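Local coordinates for protein GCN5-related N-acetyltransferase (Anabaena variabilis, PDB 2OZG) that binds coenzyme A and probably transfers acetyl groups from acetyl-CoA to amine substrates, perhaps aminoglycosides, as a member of the GNAT family, at residues R51-E56 with A97-Q102; L63-M68 with L105-E110; F218-T223 with S227-R232; I256-W261 with T279-D284. All coordinates share one frame; numbering follows the deposited sequence.

Interaction 1. Residues R51-E56 with A97-Q102; sequences RVIYRE and AIALIQ. With COA (coenzyme A), chain C.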
# COMPACT_ATOMS: atom_id res chain seq x y z
N ARG A 51 -0.06 -14.73 -39.70
CA ARG A 51 0.81 -14.19 -40.74
C ARG A 51 2.16 -14.03 -40.10
O ARG A 51 2.27 -13.75 -38.89
CB ARG A 51 0.35 -12.78 -41.16
CG ARG A 51 -1.01 -12.75 -41.74
CD ARG A 51 -1.04 -13.57 -43.02
NE ARG A 51 -2.37 -13.60 -43.60
CZ ARG A 51 -3.29 -14.51 -43.33
NH1 ARG A 51 -3.07 -15.53 -42.52
NH2 ARG A 51 -4.44 -14.39 -43.91
N VAL A 52 3.16 -14.13 -40.94
CA VAL A 52 4.56 -14.07 -40.50
C VAL A 52 5.34 -13.06 -41.27
O VAL A 52 5.12 -12.90 -42.44
CB VAL A 52 5.23 -15.48 -40.73
CG1 VAL A 52 6.74 -15.40 -40.61
CG2 VAL A 52 4.66 -16.50 -39.73
N ILE A 53 6.26 -12.36 -40.61
CA ILE A 53 7.23 -11.50 -41.31
C ILE A 53 8.63 -12.08 -41.12
O ILE A 53 8.99 -12.49 -40.01
CB ILE A 53 7.14 -10.01 -40.89
CG1 ILE A 53 8.02 -9.14 -41.76
CG2 ILE A 53 7.49 -9.80 -39.45
CD1 ILE A 53 7.98 -7.70 -41.37
N TYR A 54 9.38 -12.16 -42.21
CA TYR A 54 10.74 -12.66 -42.18
C TYR A 54 11.70 -11.52 -42.39
O TYR A 54 11.38 -10.61 -43.11
CB TYR A 54 11.01 -13.64 -43.32
CG TYR A 54 10.41 -15.01 -43.17
CD1 TYR A 54 9.10 -15.27 -43.53
CD2 TYR A 54 11.18 -16.07 -42.69
CE1 TYR A 54 8.57 -16.56 -43.40
CE2 TYR A 54 10.66 -17.34 -42.55
CZ TYR A 54 9.35 -17.58 -42.90
OH TYR A 54 8.85 -18.85 -42.74
N ARG A 55 12.87 -11.62 -41.77
CA ARG A 55 13.96 -10.67 -42.00
C ARG A 55 15.07 -11.59 -42.47
O ARG A 55 15.59 -12.42 -41.71
CB ARG A 55 14.36 -9.93 -40.74
CG ARG A 55 15.33 -8.79 -41.01
CD ARG A 55 15.81 -8.14 -39.72
NE ARG A 55 16.85 -7.14 -39.97
CZ ARG A 55 18.13 -7.42 -40.22
NH1 ARG A 55 18.56 -8.69 -40.30
NH2 ARG A 55 18.99 -6.43 -40.44
N GLU A 56 15.42 -11.45 -43.74
CA GLU A 56 16.36 -12.35 -44.35
C GLU A 56 15.67 -13.72 -44.25
O GLU A 56 14.49 -13.83 -44.55
CB GLU A 56 17.75 -12.23 -43.69
CG GLU A 56 18.22 -10.76 -43.50
CD GLU A 56 18.06 -9.85 -44.77
OE1 GLU A 56 18.10 -10.38 -45.91
OE2 GLU A 56 17.90 -8.60 -44.62
N ALA A 97 7.85 -4.06 -37.51
CA ALA A 97 6.42 -3.98 -37.16
C ALA A 97 5.59 -3.15 -38.15
O ALA A 97 4.48 -3.53 -38.49
CB ALA A 97 6.17 -3.51 -35.68
N ILE A 98 6.12 -2.02 -38.59
CA ILE A 98 5.36 -1.20 -39.51
C ILE A 98 5.31 -1.94 -40.86
O ILE A 98 4.27 -1.99 -41.50
CB ILE A 98 5.91 0.25 -39.58
CG1 ILE A 98 5.04 1.10 -40.49
CG2 ILE A 98 7.34 0.30 -40.05
CD1 ILE A 98 3.60 1.22 -40.03
N ALA A 99 6.39 -2.59 -41.26
CA ALA A 99 6.33 -3.35 -42.50
C ALA A 99 5.20 -4.37 -42.38
O ALA A 99 4.34 -4.47 -43.24
CB ALA A 99 7.67 -4.02 -42.81
N LEU A 100 5.18 -5.12 -41.28
CA LEU A 100 4.15 -6.13 -41.07
C LEU A 100 2.73 -5.54 -41.19
O LEU A 100 1.84 -6.06 -41.91
CB LEU A 100 4.35 -6.76 -39.67
CG LEU A 100 3.33 -7.81 -39.19
CD1 LEU A 100 3.18 -9.03 -40.14
CD2 LEU A 100 3.73 -8.26 -37.82
N ILE A 101 2.50 -4.44 -40.49
CA ILE A 101 1.17 -3.82 -40.49
C ILE A 101 0.72 -3.30 -41.85
O ILE A 101 -0.44 -3.44 -42.26
CB ILE A 101 1.09 -2.70 -39.42
CG1 ILE A 101 1.34 -3.27 -38.01
CG2 ILE A 101 -0.32 -1.99 -39.50
CD1 ILE A 101 0.42 -4.42 -37.59
N GLN A 102 1.64 -2.75 -42.58
CA GLN A 102 1.35 -2.28 -43.92
C GLN A 102 1.00 -3.44 -44.86
O GLN A 102 0.04 -3.36 -45.59
CB GLN A 102 2.58 -1.52 -44.42
CG GLN A 102 2.84 -0.22 -43.64
CD GLN A 102 4.09 0.53 -44.16
OE1 GLN A 102 5.08 -0.09 -44.58
NE2 GLN A 102 4.07 1.87 -44.09
N1A COA C . 6.40 2.38 -27.99
C2A COA C . 6.13 3.39 -28.84
N3A COA C . 6.37 3.30 -30.16
C4A COA C . 6.92 2.17 -30.66
C5A COA C . 7.23 1.10 -29.82
C6A COA C . 6.96 1.23 -28.45
N6A COA C . 7.21 0.26 -27.54
N7A COA C . 7.76 0.14 -30.62
C8A COA C . 7.78 0.60 -31.90
N9A COA C . 7.26 1.84 -31.91
C1B COA C . 7.04 2.77 -33.05
C2B COA C . 8.34 3.47 -33.46
O2B COA C . 8.59 4.67 -32.68
C3B COA C . 8.13 3.71 -34.95
O3B COA C . 7.68 5.04 -35.24
P3B COA C . 8.74 6.17 -35.76
O7A COA C . 8.97 5.81 -37.22
O8A COA C . 8.02 7.48 -35.47
O9A COA C . 10.01 5.97 -34.94
C4B COA C . 7.10 2.68 -35.41
O4B COA C . 6.55 2.10 -34.22
C5B COA C . 7.72 1.59 -36.29
O5B COA C . 8.66 0.84 -35.51
P1A COA C . 9.09 -0.70 -35.85
O1A COA C . 8.34 -1.18 -37.07
O2A COA C . 10.62 -0.75 -35.85
O3A COA C . 8.59 -1.47 -34.49
P2A COA C . 9.31 -2.79 -33.85
O4A COA C . 9.68 -3.70 -35.03
O5A COA C . 10.44 -2.31 -32.94
O6A COA C . 8.07 -3.45 -32.95
CBP COA C . 6.87 -4.34 -30.86
CCP COA C . 8.18 -4.02 -31.61
CDP COA C . 5.85 -4.72 -31.93
CEP COA C . 6.38 -3.00 -30.30
CAP COA C . 7.13 -5.51 -29.81
OAP COA C . 6.64 -6.82 -30.28
C9P COA C . 6.73 -5.43 -28.31
O9P COA C . 7.50 -4.80 -27.40
N8P COA C . 5.68 -6.07 -27.76
C7P COA C . 4.56 -6.88 -28.25
C6P COA C . 3.38 -6.08 -27.75
C5P COA C . 2.77 -5.25 -28.87
O5P COA C . 3.47 -4.56 -29.60
N4P COA C . 1.43 -5.29 -29.00
C3P COA C . 0.64 -4.56 -29.99
C2P COA C . -0.78 -5.05 -29.81
S1P COA C . -0.94 -6.80 -30.38
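I53 meets L100 and A99 where strand 50-55 lies against the first turns of helix 96-110. I53 and L100 bury the larger part of the surface, and A99 adds a smaller patch. The I53 side chain points at the helix. Its CG1 lies anti to the backbone N (chi1 -173°) and the chain stays extended, which carries CD1 to the helix surface. There I53 CD1 sits 3.8 Å from the backbone N of L100. I53 CD1 also rests 4.0 Å from A99 CB and 4.1 Å from L100 CB, so one methyl group touches two consecutive residues. L100 answers in the other direction: L100 CD1 comes back to I53 CB at 4.1 Å. No hydrogen bond crosses between strand and helix.

The polar work is done just before A99, at the N-terminal end of the helix, by the backbone. A97 N donates to O4A of coenzyme A at 3.1 Å, and I98 N donates to O1A of coenzyme A at 2.8 Å. These oxygens belong to the two phosphates of the pyrophosphate. G93 N and G95 N also bind the cofactor, as in the pyrophosphate-binding loop of GNAT enzymes. The chemistry is thus divided: van der Waals packing, with no hydrogen bond across it, seats the helix on the sheet, while its N-terminal amides, probably helped by the helix dipole, hold the negative pyrophosphate.

Interaction 2. Residues L63-M68 with L105-E110; sequences LAILPM and LQEISE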
# COMPACT_ATOMS: atom_id res chain seq x y z
N LEU A 63 1.52 -11.85 -36.64
CA LEU A 63 0.28 -11.48 -36.03
C LEU A 63 -0.82 -12.44 -36.50
O LEU A 63 -0.59 -13.34 -37.34
CB LEU A 63 -0.05 -9.98 -36.36
CG LEU A 63 -0.02 -9.56 -37.86
CD1 LEU A 63 -1.13 -10.18 -38.66
CD2 LEU A 63 -0.11 -8.09 -38.06
N ALA A 64 -2.03 -12.21 -35.97
CA ALA A 64 -3.25 -12.85 -36.40
C ALA A 64 -4.24 -11.82 -36.94
O ALA A 64 -4.39 -10.70 -36.40
CB ALA A 64 -3.92 -13.61 -35.23
N ILE A 65 -4.86 -12.20 -38.04
CA ILE A 65 -5.95 -11.43 -38.65
C ILE A 65 -7.26 -12.20 -38.33
O ILE A 65 -7.36 -13.40 -38.66
CB ILE A 65 -5.84 -11.35 -40.19
CG1 ILE A 65 -4.53 -10.71 -40.63
CG2 ILE A 65 -7.00 -10.48 -40.72
CD1 ILE A 65 -4.41 -10.69 -42.14
N LEU A 66 -8.24 -11.51 -37.75
CA LEU A 66 -9.57 -12.11 -37.42
C LEU A 66 -10.66 -11.51 -38.29
O LEU A 66 -11.13 -10.38 -38.05
CB LEU A 66 -9.92 -11.91 -35.91
CG LEU A 66 -8.85 -12.42 -34.95
CD1 LEU A 66 -9.25 -12.23 -33.48
CD2 LEU A 66 -8.55 -13.90 -35.18
N PRO A 67 -10.99 -12.21 -39.38
CA PRO A 67 -12.02 -11.71 -40.22
C PRO A 67 -13.37 -11.89 -39.61
O PRO A 67 -13.81 -13.02 -39.38
CB PRO A 67 -11.87 -12.50 -41.55
CG PRO A 67 -10.65 -13.32 -41.40
CD PRO A 67 -10.35 -13.40 -39.93
N MSE A 68 -14.05 -10.78 -39.35
CA MSE A 68 -15.35 -10.86 -38.72
C MSE A 68 -16.21 -9.67 -39.10
O MSE A 68 -16.25 -9.29 -40.25
CB MSE A 68 -15.14 -10.98 -37.20
CG MSE A 68 -14.35 -9.87 -36.61
SE MSE A 68 -14.22 -9.91 -34.68
CE MSE A 68 -12.42 -9.24 -34.53
N LEU A 105 -2.46 -4.66 -43.87
CA LEU A 105 -3.48 -3.76 -44.39
C LEU A 105 -3.72 -3.95 -45.88
O LEU A 105 -4.86 -3.95 -46.35
CB LEU A 105 -3.11 -2.30 -44.08
CG LEU A 105 -3.34 -1.84 -42.67
CD1 LEU A 105 -2.77 -0.41 -42.50
CD2 LEU A 105 -4.81 -1.85 -42.35
N GLN A 106 -2.65 -4.11 -46.64
CA GLN A 106 -2.76 -4.36 -48.06
C GLN A 106 -3.53 -5.65 -48.29
O GLN A 106 -4.36 -5.72 -49.19
CB GLN A 106 -1.39 -4.43 -48.72
CG GLN A 106 -1.36 -4.97 -50.17
CD GLN A 106 -2.13 -4.10 -51.21
OE1 GLN A 106 -2.63 -2.99 -50.91
NE2 GLN A 106 -2.19 -4.60 -52.45
N GLU A 107 -3.26 -6.68 -47.48
CA GLU A 107 -4.02 -7.92 -47.65
C GLU A 107 -5.51 -7.71 -47.34
O GLU A 107 -6.38 -8.16 -48.05
CB GLU A 107 -3.46 -9.03 -46.77
CG GLU A 107 -4.26 -10.29 -46.86
CD GLU A 107 -3.69 -11.43 -46.05
OE1 GLU A 107 -2.54 -11.34 -45.53
OE2 GLU A 107 -4.41 -12.44 -45.95
N ILE A 108 -5.81 -7.02 -46.26
CA ILE A 108 -7.20 -6.78 -45.87
C ILE A 108 -7.93 -6.04 -47.01
O ILE A 108 -9.07 -6.39 -47.41
CB ILE A 108 -7.24 -6.02 -44.54
CG1 ILE A 108 -6.65 -6.92 -43.43
CG2 ILE A 108 -8.66 -5.60 -44.18
CD1 ILE A 108 -6.28 -6.16 -42.16
N SER A 109 -7.24 -5.06 -47.59
CA SER A 109 -7.79 -4.30 -48.65
C SER A 109 -8.10 -5.21 -49.85
O SER A 109 -9.15 -5.07 -50.46
CB SER A 109 -6.86 -3.15 -49.05
OG SER A 109 -5.88 -3.60 -49.97
N GLU A 110 -7.20 -6.13 -50.17
CA GLU A 110 -7.40 -7.04 -51.30
C GLU A 110 -8.54 -8.00 -51.06
O GLU A 110 -8.99 -8.65 -52.00
CB GLU A 110 -6.13 -7.86 -51.56
CG GLU A 110 -4.97 -7.02 -52.11
CD GLU A 110 -3.64 -7.75 -52.07
OE1 GLU A 110 -3.53 -8.79 -51.33
OE2 GLU A 110 -2.69 -7.28 -52.75
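I65 reaches from strand 58-72 to E107 and I108 of helix 96-110, and it is the one residue of 63-68 that touches this part of the helix. The closer half of the contact is with E107. I65 CG1 is anti to the carbonyl carbon (chi1 -59°), and the extended chain beyond it sends CD1 out to the carboxylate. I65 CD1 lies 3.9 Å from E107 OE1 and 4.0 Å from E107 CD. The two side chains cross at a slant. This is van der Waals contact, with a methyl group laid against a polar end that is bound elsewhere. E107 OE1 is hydrogen-bonded to Y12, and E107 OE2 makes a salt bridge with R51. These partners fix the carboxylate and would favour its charged form, although it borders an apolar side chain.

The looser half is with I108. I108 CG1 is 4.5 Å from I65 CG2, a distant apolar approach. I108 also packs on A80 and I113. On the solvent side of the helix, S109 OG donates to Q106 O at 2.7 Å. E110 N also reaches Q106 O at 3.0 Å, from the same face of the carbonyl plane. Q106 NE2 makes a weak bond to E110 OE2. The layout is that of the GNAT fold, in which the helix after the pyrophosphate-binding loop packs on the central sheet.

Interaction 3. Residues F218-T223 with S227-R232; sequences FTQERT and SILRIR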
# COMPACT_ATOMS: atom_id res chain seq x y z
N PHE A 218 -19.23 -15.64 -16.13
CA PHE A 218 -18.30 -15.17 -15.15
C PHE A 218 -17.42 -16.22 -14.54
O PHE A 218 -17.62 -17.44 -14.70
CB PHE A 218 -19.09 -14.37 -14.11
CG PHE A 218 -19.97 -15.22 -13.18
CD1 PHE A 218 -19.43 -15.79 -12.03
CD2 PHE A 218 -21.31 -15.46 -13.46
CE1 PHE A 218 -20.18 -16.60 -11.20
CE2 PHE A 218 -22.09 -16.23 -12.58
CZ PHE A 218 -21.50 -16.78 -11.45
N THR A 219 -16.38 -15.73 -13.88
CA THR A 219 -15.48 -16.56 -13.09
C THR A 219 -15.40 -15.94 -11.69
O THR A 219 -15.84 -14.80 -11.47
CB THR A 219 -14.03 -16.63 -13.67
OG1 THR A 219 -13.49 -15.31 -13.79
CG2 THR A 219 -13.98 -17.32 -15.02
N GLN A 220 -14.91 -16.69 -10.73
CA GLN A 220 -14.78 -16.18 -9.38
C GLN A 220 -13.40 -16.61 -8.95
O GLN A 220 -12.94 -17.67 -9.35
CB GLN A 220 -15.73 -16.91 -8.43
CG GLN A 220 -17.16 -16.99 -8.84
CD GLN A 220 -17.96 -17.63 -7.74
OE1 GLN A 220 -17.68 -18.78 -7.31
NE2 GLN A 220 -18.93 -16.90 -7.24
N GLU A 221 -12.81 -15.86 -8.03
CA GLU A 221 -11.52 -16.25 -7.48
C GLU A 221 -11.31 -15.54 -6.18
O GLU A 221 -11.95 -14.54 -5.92
CB GLU A 221 -10.37 -15.90 -8.44
CG GLU A 221 -10.39 -14.46 -8.93
CD GLU A 221 -9.24 -14.15 -9.90
OE1 GLU A 221 -8.09 -14.43 -9.54
OE2 GLU A 221 -9.52 -13.62 -11.02
N ARG A 222 -10.39 -16.08 -5.39
CA ARG A 222 -9.95 -15.46 -4.15
C ARG A 222 -8.54 -14.96 -4.38
O ARG A 222 -7.69 -15.71 -4.87
CB ARG A 222 -9.90 -16.45 -3.01
CG ARG A 222 -11.26 -16.91 -2.63
CD ARG A 222 -11.24 -17.67 -1.30
NE ARG A 222 -12.60 -18.03 -0.95
CZ ARG A 222 -13.49 -17.20 -0.42
NH1 ARG A 222 -13.16 -15.95 -0.11
NH2 ARG A 222 -14.72 -17.61 -0.18
N THR A 223 -8.29 -13.70 -4.04
CA THR A 223 -6.97 -13.08 -4.22
C THR A 223 -6.42 -12.69 -2.85
O THR A 223 -6.97 -13.12 -1.82
CB THR A 223 -7.09 -11.83 -5.12
OG1 THR A 223 -7.67 -10.74 -4.39
CG2 THR A 223 -7.94 -12.16 -6.38
N SER A 227 -12.16 -11.58 -2.34
CA SER A 227 -12.80 -12.36 -3.37
C SER A 227 -13.39 -11.49 -4.47
O SER A 227 -13.87 -10.39 -4.27
CB SER A 227 -13.84 -13.30 -2.80
OG SER A 227 -14.86 -12.55 -2.19
N ILE A 228 -13.36 -12.03 -5.66
CA ILE A 228 -13.82 -11.26 -6.81
C ILE A 228 -14.54 -12.15 -7.81
O ILE A 228 -14.18 -13.30 -8.03
CB ILE A 228 -12.61 -10.59 -7.47
CG1 ILE A 228 -13.01 -9.71 -8.60
CG2 ILE A 228 -11.61 -11.66 -8.01
CD1 ILE A 228 -11.92 -8.63 -8.91
N LEU A 229 -15.61 -11.58 -8.35
CA LEU A 229 -16.37 -12.24 -9.36
C LEU A 229 -16.15 -11.41 -10.58
O LEU A 229 -16.47 -10.20 -10.60
CB LEU A 229 -17.83 -12.31 -8.94
CG LEU A 229 -18.78 -13.04 -9.89
CD1 LEU A 229 -19.98 -13.62 -9.10
CD2 LEU A 229 -19.25 -12.23 -11.05
N ARG A 230 -15.59 -12.01 -11.61
CA ARG A 230 -15.27 -11.24 -12.84
C ARG A 230 -16.24 -11.61 -13.94
O ARG A 230 -16.20 -12.74 -14.45
CB ARG A 230 -13.84 -11.53 -13.28
CG ARG A 230 -12.77 -11.36 -12.19
CD ARG A 230 -11.36 -11.64 -12.77
NE ARG A 230 -10.32 -11.62 -11.74
CZ ARG A 230 -9.64 -10.52 -11.39
NH1 ARG A 230 -9.95 -9.35 -11.89
NH2 ARG A 230 -8.70 -10.58 -10.46
N ILE A 231 -17.14 -10.69 -14.31
CA ILE A 231 -18.08 -10.92 -15.37
C ILE A 231 -17.37 -10.68 -16.71
O ILE A 231 -16.97 -9.56 -17.00
CB ILE A 231 -19.32 -10.02 -15.24
CG1 ILE A 231 -20.09 -10.33 -13.94
CG2 ILE A 231 -20.24 -10.19 -16.42
CD1 ILE A 231 -21.21 -9.34 -13.59
N ARG A 232 -17.23 -11.71 -17.54
CA ARG A 232 -16.53 -11.53 -18.83
C ARG A 232 -17.44 -11.22 -19.98
O ARG A 232 -16.99 -10.66 -20.96
CB ARG A 232 -15.64 -12.71 -19.17
CG ARG A 232 -16.31 -14.03 -19.05
CD ARG A 232 -15.37 -15.23 -19.39
NE ARG A 232 -14.23 -15.36 -18.50
CZ ARG A 232 -13.25 -16.26 -18.70
NH1 ARG A 232 -13.29 -17.09 -19.73
NH2 ARG A 232 -12.25 -16.34 -17.87
O HOH W 1 -14.08 -13.73 -16.07
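Backbone hydrogen bonds come first: T219 and E221 pair with R230 and I228. R230 N donates to T219 O at 2.8 Å, and T219 N donates back to R230 O at 3.0 Å. I228 N donates to E221 O and E221 N donates to I228 O, both at 2.9 Å. The non-hydrogen-bonded pair Q220–L229 lies between them, and F218–I231 and R222–S227 flank them. This is an antiparallel beta hairpin of the second GNAT-family region, made by strands 211-222 and 227-236.

Apolar packing lies on the face of F218 and L229. F218 CD1 is 3.5 Å from L229 CG, and both methyls of L229 touch the ring. F218 CB also meets I231 CG1 at 4.2 Å.

T219, E221, I228 and R230 point to the other face. The E221–R230 salt bridge is doubtful in detail, because E221 OE2 and R230 NE are modelled too close together. I228 CD1 lies over one face of the R230 guanidinium. One water bridges T219 OG1, R230 O and R232 NE; it donates to R230 O and lies at the edge of the R232 guanidinium, in its plane. R232 NH1 binds L192 O and R194 O. At the hairpin end, R222 NH2 bonds to F31 O of a second subunit.

Interaction 4. Residues I256-W261 with T279-D284; sequences IDKVTW and TIRSQD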
# COMPACT_ATOMS: atom_id res chain seq x y z
N ILE A 256 -18.71 -12.92 -2.02
CA ILE A 256 -17.89 -12.14 -2.96
C ILE A 256 -17.76 -10.69 -2.49
O ILE A 256 -18.73 -10.02 -2.39
CB ILE A 256 -18.57 -12.14 -4.32
CG1 ILE A 256 -18.67 -13.56 -4.90
CG2 ILE A 256 -17.88 -11.20 -5.32
CD1 ILE A 256 -17.29 -14.21 -5.10
N ASP A 257 -16.54 -10.20 -2.33
CA ASP A 257 -16.31 -8.81 -1.93
C ASP A 257 -16.52 -7.77 -3.05
O ASP A 257 -17.10 -6.72 -2.83
CB ASP A 257 -14.85 -8.65 -1.47
CG ASP A 257 -14.52 -9.55 -0.28
OD1 ASP A 257 -15.37 -9.64 0.62
OD2 ASP A 257 -13.43 -10.18 -0.28
N LYS A 258 -16.05 -8.08 -4.25
CA LYS A 258 -16.08 -7.15 -5.38
C LYS A 258 -16.50 -7.82 -6.66
O LYS A 258 -16.14 -8.98 -6.89
CB LYS A 258 -14.63 -6.64 -5.51
CG LYS A 258 -14.35 -5.65 -6.52
CD LYS A 258 -12.90 -5.11 -6.40
CE LYS A 258 -12.75 -4.12 -5.24
NZ LYS A 258 -11.44 -3.38 -5.32
N VAL A 259 -17.24 -7.09 -7.50
CA VAL A 259 -17.64 -7.58 -8.80
C VAL A 259 -17.12 -6.61 -9.86
O VAL A 259 -17.15 -5.36 -9.67
CB VAL A 259 -19.18 -7.64 -8.98
CG1 VAL A 259 -19.52 -8.05 -10.42
CG2 VAL A 259 -19.82 -8.59 -7.99
N THR A 260 -16.61 -7.18 -10.95
CA THR A 260 -16.22 -6.39 -12.12
C THR A 260 -16.99 -6.82 -13.36
O THR A 260 -17.41 -7.98 -13.50
CB THR A 260 -14.71 -6.54 -12.47
OG1 THR A 260 -14.46 -7.88 -12.92
CG2 THR A 260 -13.84 -6.24 -11.30
N TRP A 261 -17.23 -5.85 -14.23
CA TRP A 261 -17.84 -6.12 -15.53
C TRP A 261 -17.32 -5.11 -16.54
O TRP A 261 -16.90 -3.98 -16.17
CB TRP A 261 -19.37 -6.08 -15.45
CG TRP A 261 -19.99 -4.74 -15.34
CD1 TRP A 261 -20.68 -4.11 -16.32
CD2 TRP A 261 -20.05 -3.84 -14.19
NE1 TRP A 261 -21.14 -2.89 -15.87
CE2 TRP A 261 -20.74 -2.69 -14.59
CE3 TRP A 261 -19.56 -3.89 -12.87
CZ2 TRP A 261 -21.02 -1.62 -13.71
CZ3 TRP A 261 -19.79 -2.84 -12.04
CH2 TRP A 261 -20.50 -1.73 -12.45
N THR A 279 -16.88 2.02 -9.62
CA THR A 279 -15.81 2.86 -10.15
C THR A 279 -15.21 2.24 -11.38
O THR A 279 -15.34 1.04 -11.60
CB THR A 279 -14.68 3.04 -9.11
OG1 THR A 279 -14.26 1.77 -8.67
CG2 THR A 279 -15.18 3.76 -7.90
N ILE A 280 -14.50 3.05 -12.15
CA ILE A 280 -13.84 2.55 -13.31
C ILE A 280 -12.47 2.04 -12.87
O ILE A 280 -11.71 2.77 -12.32
CB ILE A 280 -13.75 3.62 -14.44
CG1 ILE A 280 -15.13 3.77 -15.09
CG2 ILE A 280 -12.76 3.25 -15.46
CD1 ILE A 280 -15.25 4.97 -16.04
N ARG A 281 -12.22 0.74 -13.07
CA ARG A 281 -10.98 0.10 -12.69
C ARG A 281 -9.94 0.35 -13.77
O ARG A 281 -8.78 0.54 -13.47
CB ARG A 281 -11.27 -1.39 -12.55
CG ARG A 281 -10.13 -2.29 -12.12
CD ARG A 281 -10.78 -3.69 -12.03
NE ARG A 281 -9.95 -4.78 -11.54
CZ ARG A 281 -9.76 -5.08 -10.26
NH1 ARG A 281 -10.32 -4.35 -9.29
NH2 ARG A 281 -8.99 -6.12 -9.94
N SER A 282 -10.35 0.28 -15.03
CA SER A 282 -9.45 0.56 -16.13
C SER A 282 -10.25 0.78 -17.39
O SER A 282 -11.45 0.40 -17.51
CB SER A 282 -8.50 -0.61 -16.38
OG SER A 282 -9.24 -1.78 -16.60
N GLN A 283 -9.61 1.46 -18.32
CA GLN A 283 -10.21 1.69 -19.61
C GLN A 283 -9.15 1.67 -20.69
O GLN A 283 -7.94 1.80 -20.43
CB GLN A 283 -10.91 3.03 -19.63
CG GLN A 283 -9.94 4.17 -19.51
CD GLN A 283 -10.61 5.48 -19.62
OE1 GLN A 283 -11.13 5.83 -20.69
NE2 GLN A 283 -10.60 6.25 -18.53
N ASP A 284 -9.61 1.44 -21.92
CA ASP A 284 -8.75 1.38 -23.07
C ASP A 284 -9.50 1.91 -24.28
O ASP A 284 -10.72 1.79 -24.36
CB ASP A 284 -8.36 -0.07 -23.35
CG ASP A 284 -7.38 -0.62 -22.35
OD1 ASP A 284 -6.17 -0.41 -22.55
OD2 ASP A 284 -7.81 -1.28 -21.38
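Two positive side chains, K258 and R281, lie close together, with K258 NZ 4.2 Å from R281 NH1. Both reach E141: K258 NZ makes a salt bridge to E141 OE2 and R281 NH1 makes one to E141 OE1, so one carboxylate probably draws the two together.

Strands 258-263 and 279-290 do not pair directly here. Both are antiparallel neighbours of strand 132-143, the strand that carries E141. R281 and S282 together face V139 of that strand in a classic beta bulge.

Between K258 and R281 themselves the touch is lighter. K258 CD approaches R281 NH1 at 3.9 Å, and the chains cross at a slant. The bend in K258 at chi3 (-76°) turns its amine away from the straight line of the chain.

T260 supplies the apolar part. T260 CG2 sits over one face of the R281 guanidinium, offset toward the rim, and is 4.0 Å from R281 CD. R281 CG is anti to the backbone N (chi1 -179°), and the chain runs extended to NE, which carries it toward strand 258-263. T260 also packs on I228 and R230. On strand 279-290, I280 and Q283 pack against Q283 and I280 of a third subunit.

Overall arrangement
The four contacts form two pairs, one in each GNAT-family region. Interactions 1 and 2 come first along the chain, with alternating segments. They share helix 96-110 and use neighbouring strands 50-55 and 58-72; their centres are 13 Å apart. A backbone bond joins R51 to L63, and L63 packs on L100 and I101. Interactions 3 and 4 follow in series, with centres 10 Å apart. Strands 227-236 and 258-263 are parallel neighbours there, joined through I231 N to T260 O. The pairs lie far apart: centres of interactions 1 and 3 are 38 Å apart. Interaction 1 touches the bound cofactor directly; interaction 2 packs the same helix farther on. The second pair belongs to strands of the second region, two of which pair with strand 132-143, and reaches neighbouring subunits.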